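Local coordinates for protein 11S globulin (Wrightia tinctoria, PDB 5WXU) that probably serves as a seed storage protein, a hexameric 11S globulin of paired cupin domains that also binds the plant hormone auxin, at residues Q439-Q442 / D443-R446. Sequence-based numbering, arbitrary orientation.
Sequences QLTQ and DEAR
Leu440 sets its CB 3.8 Å from Glu444 CB, and its CD1 lies over the backbone of Ala445, 3.9 Å from CA. Thr441 is the N-cap of the helix and forms a capping box with Glu444. Its N-H runs almost straight (175°) to Glu444 OE1 at 2.9 Å, on the anti lone pair, while Glu444 N returns a weak bond to Thr441 OG1 at 3.4 Å. A water ties Glu444 OE1 to Gln439 O, donating to both. A chi1 of 60° puts the Thr441 hydroxyl between N and the carbonyl carbon, facing the first helical turn. Thr441 O accepts from Ala445 N. Gln442, extended with CG anti to N, runs alongside Arg446; Gln442 OE1 accepts from Arg446 NH2 at 2.9 Å, lying in the guanidinium plane, though the amide plane is turned 51° from it. NH2 also reaches Arg145 O of the second subunit. A leucine in place of Arg446 would probably leave Gln442 OE1 and that carbonyl without their shared donor. Glu444 OE2 forms a salt bridge with Lys247 of the same neighbour. The turn joins helix 431-438 to helix 442-450; Ala445 packs on Leu431 and Ile435 of the former, while Leu440, Gln442 and Glu444 pack against the second subunit.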
loop_
_atom_site.group_PDB
_atom_site.type_symbol
_atom_site.label_atom_id
_atom_site.label_comp_id
_atom_site.label_asym_id
_atom_site.label_seq_id
_atom_site.Cartn_x
_atom_site.Cartn_y
_atom_site.Cartn_z
ATOM N N GLN B 439 41.932 -2.981 -19.752
ATOM C CA GLN B 439 42.974 -3.002 -20.773
ATOM C C GLN B 439 42.920 -4.262 -21.642
ATOM O O GLN B 439 43.915 -4.995 -21.845
ATOM C CB GLN B 439 44.316 -2.720 -20.076
ATOM C CG GLN B 439 44.313 -1.299 -19.496
ATOM C CD GLN B 439 45.657 -0.838 -19.040
ATOM O OE1 GLN B 439 46.323 -1.530 -18.256
ATOM N NE2 GLN B 439 46.078 0.315 -19.535
ATOM N N LEU B 440 41.719 -4.513 -22.132
ATOM C CA LEU B 440 41.437 -5.611 -23.022
ATOM C C LEU B 440 41.273 -5.084 -24.429
ATOM O O LEU B 440 40.917 -3.913 -24.687
ATOM C CB LEU B 440 40.111 -6.304 -22.639
ATOM C CG LEU B 440 40.017 -6.906 -21.245
ATOM C CD1 LEU B 440 38.647 -7.555 -20.967
ATOM C CD2 LEU B 440 41.080 -7.932 -21.035
ATOM N N THR B 441 41.485 -5.999 -25.382
ATOM C CA THR B 441 41.094 -5.761 -26.711
ATOM C C THR B 441 39.620 -6.011 -26.811
ATOM O O THR B 441 38.985 -6.714 -25.939
ATOM C CB THR B 441 41.886 -6.718 -27.709
ATOM O OG1 THR B 441 41.592 -8.071 -27.365
ATOM C CG2 THR B 441 43.389 -6.505 -27.588
ATOM N N GLN B 442 39.051 -5.478 -27.896
ATOM C CA GLN B 442 37.648 -5.725 -28.208
ATOM C C GLN B 442 37.244 -7.201 -28.145
ATOM O O GLN B 442 36.175 -7.528 -27.598
ATOM C CB GLN B 442 37.303 -5.134 -29.577
ATOM C CG GLN B 442 35.842 -4.866 -29.760
ATOM C CD GLN B 442 35.547 -4.227 -31.090
ATOM O OE1 GLN B 442 34.505 -4.496 -31.682
ATOM N NE2 GLN B 442 36.479 -3.393 -31.587
ATOM N N ASP B 443 38.085 -8.121 -28.712
ATOM C CA ASP B 443 37.710 -9.509 -28.749
ATOM C C ASP B 443 37.761 -10.160 -27.366
ATOM O O ASP B 443 36.910 -11.026 -27.004
ATOM C CB ASP B 443 38.570 -10.296 -29.771
ATOM C CG ASP B 443 38.177 -9.996 -31.239
ATOM O OD1 ASP B 443 36.949 -9.922 -31.571
ATOM O OD2 ASP B 443 39.111 -9.872 -32.075
ATOM N N GLU B 444 38.717 -9.731 -26.559
ATOM C CA GLU B 444 38.868 -10.220 -25.171
ATOM C C GLU B 444 37.605 -9.810 -24.337
ATOM O O GLU B 444 37.047 -10.596 -23.574
ATOM C CB GLU B 444 40.058 -9.649 -24.515
ATOM C CG GLU B 444 41.352 -10.332 -24.956
ATOM C CD GLU B 444 42.568 -9.671 -24.391
ATOM O OE1 GLU B 444 42.689 -8.449 -24.561
ATOM O OE2 GLU B 444 43.370 -10.331 -23.713
ATOM N N ALA B 445 37.174 -8.604 -24.584
ATOM C CA ALA B 445 36.002 -8.058 -23.856
ATOM C C ALA B 445 34.757 -8.724 -24.359
ATOM O O ALA B 445 33.902 -9.018 -23.566
ATOM C CB ALA B 445 35.929 -6.573 -24.039
ATOM N N ARG B 446 34.634 -9.000 -25.665
ATOM C CA ARG B 446 33.475 -9.790 -26.128
ATOM C C ARG B 446 33.419 -11.151 -25.501
ATOM O O ARG B 446 32.354 -11.593 -25.095
ATOM C CB ARG B 446 33.463 -9.962 -27.639
ATOM C CG ARG B 446 32.984 -8.779 -28.329
ATOM C CD ARG B 446 32.950 -9.020 -29.838
ATOM N NE ARG B 446 32.948 -7.675 -30.372
ATOM C CZ ARG B 446 31.859 -6.916 -30.479
ATOM N NH1 ARG B 446 30.646 -7.403 -30.185
ATOM N NH2 ARG B 446 31.981 -5.667 -30.930
HETATM O O HOH W 1 44.832 -7.053 -23.777
#